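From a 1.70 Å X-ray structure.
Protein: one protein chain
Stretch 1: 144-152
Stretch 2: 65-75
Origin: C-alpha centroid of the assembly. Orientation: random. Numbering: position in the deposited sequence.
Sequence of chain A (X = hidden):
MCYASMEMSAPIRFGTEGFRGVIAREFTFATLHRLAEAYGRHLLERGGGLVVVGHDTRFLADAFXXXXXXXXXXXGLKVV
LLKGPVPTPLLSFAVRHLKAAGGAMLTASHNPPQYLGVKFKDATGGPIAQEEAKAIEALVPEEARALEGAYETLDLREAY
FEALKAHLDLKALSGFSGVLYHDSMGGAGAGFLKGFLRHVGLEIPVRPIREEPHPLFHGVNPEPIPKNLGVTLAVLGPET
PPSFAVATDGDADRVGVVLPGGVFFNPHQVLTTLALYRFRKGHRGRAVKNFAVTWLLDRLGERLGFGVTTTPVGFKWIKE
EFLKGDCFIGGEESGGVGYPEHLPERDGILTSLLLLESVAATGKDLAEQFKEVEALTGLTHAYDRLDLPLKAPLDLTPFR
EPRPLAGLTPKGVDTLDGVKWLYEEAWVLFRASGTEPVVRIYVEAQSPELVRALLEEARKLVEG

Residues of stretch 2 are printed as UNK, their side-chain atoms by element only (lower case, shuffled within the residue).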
ATOM      1  N   ALA A 144       9.672 -10.605  28.975  1.00 40.11           N
ATOM      2  CA  ALA A 144       8.607 -11.526  28.599  1.00 41.04           C
ATOM      3  C   ALA A 144       9.156 -12.935  28.405  1.00 41.04           C
ATOM      4  O   ALA A 144      10.362 -13.133  28.268  1.00 42.06           O
ATOM      5  CB  ALA A 144       7.924 -11.045  27.322  1.00 40.56           C
ATOM      6  N   ARG A 145       8.256 -13.910  28.397  1.00 41.84           N
ATOM      7  CA  ARG A 145       8.631 -15.301  28.217  1.00 42.17           C
ATOM      8  C   ARG A 145       8.161 -15.816  26.862  1.00 40.70           C
ATOM      9  O   ARG A 145       7.239 -15.289  26.254  1.00 40.04           O
ATOM     10  CB  ARG A 145       7.985 -16.118  29.337  1.00 44.60           C
ATOM     11  CG  ARG A 145       7.780 -15.298  30.611  1.00 48.33           C
ATOM     12  CD  ARG A 145       6.718 -15.916  31.528  1.00 51.09           C
ATOM     13  NE  ARG A 145       6.975 -15.560  32.927  1.00 53.84           N
ATOM     14  CZ  ARG A 145       6.236 -16.178  33.867  1.00 55.27           C
ATOM     15  NH1 ARG A 145       5.364 -16.922  33.209  1.00 55.77           N
ATOM     16  NH2 ARG A 145       6.163 -16.073  35.197  1.00 55.67           N
ATOM     17  N   ALA A 146       8.824 -16.853  26.356  1.00 39.43           N
ATOM     18  CA  ALA A 146       8.471 -17.421  25.058  1.00 38.74           C
ATOM     19  C   ALA A 146       7.318 -18.406  25.219  1.00 38.23           C
ATOM     20  O   ALA A 146       7.465 -19.607  24.989  1.00 38.03           O
ATOM     21  CB  ALA A 146       9.684 -18.115  24.437  1.00 38.21           C
ATOM     22  N   LEU A 147       6.168 -17.872  25.614  1.00 37.55           N
ATOM     23  CA  LEU A 147       4.959 -18.655  25.832  1.00 37.24           C
ATOM     24  C   LEU A 147       4.458 -19.326  24.553  1.00 36.85           C
ATOM     25  O   LEU A 147       4.512 -18.739  23.473  1.00 36.33           O
ATOM     26  CB  LEU A 147       3.870 -17.746  26.404  1.00 37.63           C
ATOM     27  CG  LEU A 147       2.531 -18.368  26.797  1.00 37.73           C
ATOM     28  CD1 LEU A 147       2.743 -19.459  27.842  1.00 38.40           C
ATOM     29  CD2 LEU A 147       1.623 -17.269  27.335  1.00 38.10           C
ATOM     30  N   GLU A 148       3.969 -20.555  24.687  1.00 36.72           N
ATOM     31  CA  GLU A 148       3.455 -21.319  23.553  1.00 36.80           C
ATOM     32  C   GLU A 148       1.972 -21.638  23.726  1.00 35.19           C
ATOM     33  O   GLU A 148       1.414 -21.461  24.804  1.00 35.31           O
ATOM     34  CB  GLU A 148       4.243 -22.624  23.396  1.00 39.67           C
ATOM     35  CG  GLU A 148       5.720 -22.427  23.090  1.00 43.58           C
ATOM     36  CD  GLU A 148       6.495 -23.733  23.078  1.00 46.21           C
ATOM     37  OE1 GLU A 148       6.118 -24.645  22.311  1.00 48.38           O
ATOM     38  OE2 GLU A 148       7.482 -23.847  23.834  1.00 48.61           O
ATOM     39  N   GLY A 149       1.340 -22.113  22.656  1.00 33.44           N
ATOM     40  CA  GLY A 149      -0.073 -22.444  22.717  1.00 30.87           C
ATOM     41  C   GLY A 149      -0.560 -22.996  21.393  1.00 29.52           C
ATOM     42  O   GLY A 149       0.043 -22.737  20.354  1.00 29.03           O
ATOM     43  N   ALA A 150      -1.652 -23.753  21.422  1.00 28.22           N
ATOM     44  CA  ALA A 150      -2.198 -24.340  20.200  1.00 26.75           C
ATOM     45  C   ALA A 150      -3.027 -23.348  19.383  1.00 25.67           C
ATOM     46  O   ALA A 150      -3.786 -22.553  19.934  1.00 24.21           O
ATOM     47  CB  ALA A 150      -3.045 -25.558  20.547  1.00 27.60           C
ATOM     48  N   TYR A 151      -2.870 -23.407  18.063  1.00 23.84           N
ATOM     49  CA  TYR A 151      -3.608 -22.537  17.155  1.00 23.11           C
ATOM     50  C   TYR A 151      -3.808 -23.245  15.825  1.00 22.57           C
ATOM     51  O   TYR A 151      -3.134 -24.233  15.533  1.00 23.26           O
ATOM     52  CB  TYR A 151      -2.856 -21.214  16.949  1.00 21.53           C
ATOM     53  CG  TYR A 151      -1.425 -21.378  16.483  1.00 21.62           C
ATOM     54  CD1 TYR A 151      -1.122 -21.525  15.130  1.00 22.13           C
ATOM     55  CD2 TYR A 151      -0.377 -21.401  17.400  1.00 21.95           C
ATOM     56  CE1 TYR A 151       0.190 -21.690  14.701  1.00 22.19           C
ATOM     57  CE2 TYR A 151       0.941 -21.567  16.984  1.00 22.45           C
ATOM     58  CZ  TYR A 151       1.218 -21.710  15.634  1.00 22.10           C
ATOM     59  OH  TYR A 151       2.521 -21.868  15.220  1.00 21.22           O
ATOM     60  N   GLU A 152      -4.747 -22.750  15.027  1.00 22.98           N
ATOM     61  CA  GLU A 152      -5.020 -23.348  13.728  1.00 24.27           C
ATOM     62  C   GLU A 152      -4.260 -22.601  12.646  1.00 23.35           C
ATOM     63  O   GLU A 152      -3.954 -21.422  12.799  1.00 22.71           O
ATOM     64  CB  GLU A 152      -6.511 -23.270  13.408  1.00 27.09           C
ATOM     65  CG  GLU A 152      -7.416 -23.757  14.520  1.00 32.66           C
ATOM     66  CD  GLU A 152      -8.887 -23.653  14.161  1.00 35.97           C
ATOM     67  OE1 GLU A 152      -9.303 -22.594  13.646  1.00 35.67           O
ATOM     68  OE2 GLU A 152      -9.630 -24.629  14.405  1.00 39.57           O
ATOM     69  N   UNK A  65       6.028 -15.250  13.067  1.00 15.67           N
ATOM     70  CA  UNK A  65       4.571 -15.363  13.067  1.00 16.83           C
ATOM     71  C   UNK A  65       4.101 -16.565  13.891  1.00 17.62           C
ATOM     72  O   UNK A  65       3.095 -16.490  14.598  1.00 17.50           O
ATOM     73  c   UNK A  65       4.052 -15.474  11.633  1.00 17.30           C
ATOM     74  N   UNK A  66       4.816 -17.678  13.791  1.00 17.38           N
ATOM     75  CA  UNK A  66       4.450 -18.864  14.552  1.00 19.28           C
ATOM     76  C   UNK A  66       4.642 -18.580  16.042  1.00 18.21           C
ATOM     77  O   UNK A  66       3.827 -18.985  16.871  1.00 19.22           O
ATOM     78  n   UNK A  66       7.418 -21.327  10.411  1.00 28.72           N
ATOM     79  n   UNK A  66       9.222 -21.651  11.790  1.00 31.14           N
ATOM     80  c   UNK A  66       5.311 -20.062  14.130  1.00 18.95           C
ATOM     81  c   UNK A  66       7.909 -21.643  11.602  1.00 28.64           C
ATOM     82  c   UNK A  66       5.016 -20.588  12.727  1.00 21.90           C
ATOM     83  n   UNK A  66       7.092 -21.951  12.605  1.00 28.09           N
ATOM     84  c   UNK A  66       5.635 -21.969  12.510  1.00 25.40           C
ATOM     85  N   UNK A  67       5.714 -17.863  16.369  1.00 16.82           N
ATOM     86  CA  UNK A  67       6.018 -17.526  17.758  1.00 17.99           C
ATOM     87  C   UNK A  67       4.938 -16.610  18.332  1.00 17.02           C
ATOM     88  O   UNK A  67       4.480 -16.801  19.461  1.00 17.83           O
ATOM     89  c   UNK A  67       7.381 -16.844  17.843  1.00 19.06           C
ATOM     90  N   UNK A  68       4.536 -15.614  17.551  1.00 16.08           N
ATOM     91  CA  UNK A  68       3.501 -14.686  18.000  1.00 15.78           C
ATOM     92  C   UNK A  68       2.168 -15.416  18.175  1.00 15.33           C
ATOM     93  O   UNK A  68       1.448 -15.191  19.153  1.00 17.48           O
ATOM     94  c   UNK A  68       3.344 -13.537  16.991  1.00 16.11           C
ATOM     95  c   UNK A  68       2.308 -11.894  18.574  1.00 17.71           C
ATOM     96  c   UNK A  68       2.178 -12.569  17.215  1.00 16.43           C
ATOM     97  c   UNK A  68       2.153 -11.529  16.090  1.00 16.99           C
ATOM     98  N   UNK A  69       1.844 -16.294  17.231  1.00 16.09           N
ATOM     99  CA  UNK A  69       0.590 -17.042  17.283  1.00 16.76           C
ATOM    100  C   UNK A  69       0.535 -17.909  18.535  1.00 18.60           C
ATOM    101  O   UNK A  69      -0.465 -17.916  19.262  1.00 17.07           O
ATOM    102  o   UNK A  69       0.380 -17.108  14.855  1.00 16.08           O
ATOM    103  c   UNK A  69       0.443 -17.914  16.029  1.00 17.96           C
ATOM    104  N   UNK A  70       1.617 -18.633  18.792  1.00 19.31           N
ATOM    105  CA  UNK A  70       1.662 -19.490  19.961  1.00 21.28           C
ATOM    106  C   UNK A  70       1.533 -18.697  21.249  1.00 21.26           C
ATOM    107  O   UNK A  70       0.808 -19.099  22.160  1.00 21.61           O
ATOM    108  N   UNK A  71       2.235 -17.570  21.332  1.00 20.25           N
ATOM    109  CA  UNK A  71       2.185 -16.739  22.528  1.00 20.21           C
ATOM    110  C   UNK A  71       0.768 -16.225  22.805  1.00 20.61           C
ATOM    111  O   UNK A  71       0.272 -16.309  23.940  1.00 20.65           O
ATOM    112  c   UNK A  71       4.619 -13.984  25.321  1.00 26.03           C
ATOM    113  c   UNK A  71       3.420 -14.837  23.680  1.00 22.93           C
ATOM    114  c   UNK A  71       2.577 -14.259  24.568  1.00 23.63           C
ATOM    115  n   UNK A  71       4.691 -14.647  24.180  1.00 25.58           N
ATOM    116  c   UNK A  71       3.156 -15.557  22.392  1.00 21.39           C
ATOM    117  n   UNK A  71       3.346 -13.735  25.579  1.00 24.87           N
ATOM    118  N   UNK A  72       0.111 -15.694  21.775  1.00 18.74           N
ATOM    119  CA  UNK A  72      -1.239 -15.176  21.951  1.00 19.51           C
ATOM    120  C   UNK A  72      -2.185 -16.304  22.355  1.00 20.25           C
ATOM    121  O   UNK A  72      -3.038 -16.121  23.220  1.00 19.96           O
ATOM    122  c   UNK A  72      -1.500 -12.697  18.943  1.00 18.23           C
ATOM    123  c   UNK A  72      -1.095 -12.177  21.378  1.00 17.70           C
ATOM    124  c   UNK A  72      -0.958 -13.232  20.272  1.00 18.28           C
ATOM    125  c   UNK A  72      -1.724 -14.501  20.662  1.00 19.34           C
ATOM    126  N   UNK A  73      -2.023 -17.470  21.737  1.00 19.93           N
ATOM    127  CA  UNK A  73      -2.862 -18.624  22.050  1.00 21.92           C
ATOM    128  C   UNK A  73      -2.659 -19.044  23.508  1.00 22.72           C
ATOM    129  O   UNK A  73      -3.612 -19.422  24.197  1.00 23.00           O
ATOM    130  c   UNK A  73      -2.528 -19.786  21.108  1.00 21.69           C
ATOM    131  N   UNK A  74      -1.414 -18.978  23.970  1.00 22.63           N
ATOM    132  CA  UNK A  74      -1.111 -19.340  25.345  1.00 24.79           C
ATOM    133  C   UNK A  74      -1.704 -18.366  26.352  1.00 24.65           C
ATOM    134  O   UNK A  74      -1.860 -18.699  27.529  1.00 25.53           O
ATOM    135  N   UNK A  75      -2.036 -17.160  25.894  1.00 23.13           N
ATOM    136  CA  UNK A  75      -2.619 -16.150  26.772  1.00 22.78           C
ATOM    137  C   UNK A  75      -4.140 -16.256  26.840  1.00 23.11           C
ATOM    138  O   UNK A  75      -4.767 -15.598  27.661  1.00 24.09           O
ATOM    139  c   UNK A  75      -0.765 -14.415  26.511  1.00 22.32           C
ATOM    140  s   UNK A  75      -0.373 -12.755  25.954  1.00 23.44           S
ATOM    141  c   UNK A  75      -1.192 -11.757  27.232  1.00 23.69           C
ATOM    142  c   UNK A  75      -2.232 -14.746  26.304  1.00 21.62           C
TER
HETATM  143  O   HOH W   1       4.347 -22.277  17.172  1.00 29.58           O
HETATM  144  O   HOH W   2       5.324 -18.855  20.925  1.00 25.95           O

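Position 65 carries a single side-chain carbon, directed sideways, and this CB is 7.5 Å from Tyr-151 OH, too far for contact; one carbon beyond CA makes it Ala-65. Position 66 has three carbons in a row, then a nitrogen, then a carbon bearing two further nitrogens, a guanidinium group, so it is Arg-66. Its CB lies 3.5 Å from Tyr-151 OH, while the charged end leads away from stretch 1. Position 67 again has one carbon, pointing away from stretch 1: Ala-67.

At position 68 there are four carbons, forked at the second, all on the far side of the helix and out of contact with stretch 1. The fork one atom beyond CB identifies Leu-68. Position 69 shows one carbon followed by one oxygen. The carbon, CB, sits 3.7 Å from the centroid of the Tyr-151 ring and only 5° off its normal, a CH-pi contact over the face. A lone terminal oxygen on CB gives Ser-69, and its OG donates a hydrogen bond to Ala-65 O at 2.8 Å, one turn back.

Position 70 has no side-chain atoms and is therefore Gly-70. Its N lies 3.5 Å from Tyr-151 CE2. An ideal CB here would stand 3.6 Å from Gly-149 N, so the site has room for one, and the absence of a side chain is not forced by this contact. Position 71 has one carbon leading to a five-membered ring of three carbons and two nitrogens, an imidazole: His-71. Leu-147 CB lies 3.9 Å from the ring centroid and 7° off the normal, again over a face. Arg-145 O approaches His-71 CE1 to 3.1 Å, but both ring nitrogens form their hydrogen bonds elsewhere in the structure.

Position 72 repeats the four-carbon fork and points away, without touching stretch 1: Leu-72. Position 73 has one carbon, directed toward stretch 1, with its CB 3.3 Å from Ala-150 O and 3.8 Å from Gly-149 C; it is Ala-73. Position 74 has none, hence Gly-74. Here the geometry is restrictive, since an ideal CB would fall 2.4 Å from Glu-148 O and 2.7 Å from Leu-147 CG. Position 75 is an unbranched run of two carbons, a sulfur and a carbon, Met-75, whose CG meets Leu-147 CD2 at 3.8 Å.

The contact is thus a helix packed against an extended segment without regular structure, and no direct hydrogen bond joins them. Even Gly-149 N, 3.1 Å from Gly-70 O, has a poor angle. Close approach is instead permitted by glycine on both sides: CA atoms of Gly-149 and Gly-74 are 4.2 Å apart, and a CB on Gly-149 would lie 2.5 Å from Gly-74 N. CA-H...O contacts run from His-71 CA to Leu-147 O (3.2 Å) and from Gly-74 CA to Glu-148 O (3.3 Å). Water 2 bridges the stretches, donating to Ala-67 O and Leu-147 O, each at 2.7 Å.

Stretch 2 65-75: ARALSGHLAGM
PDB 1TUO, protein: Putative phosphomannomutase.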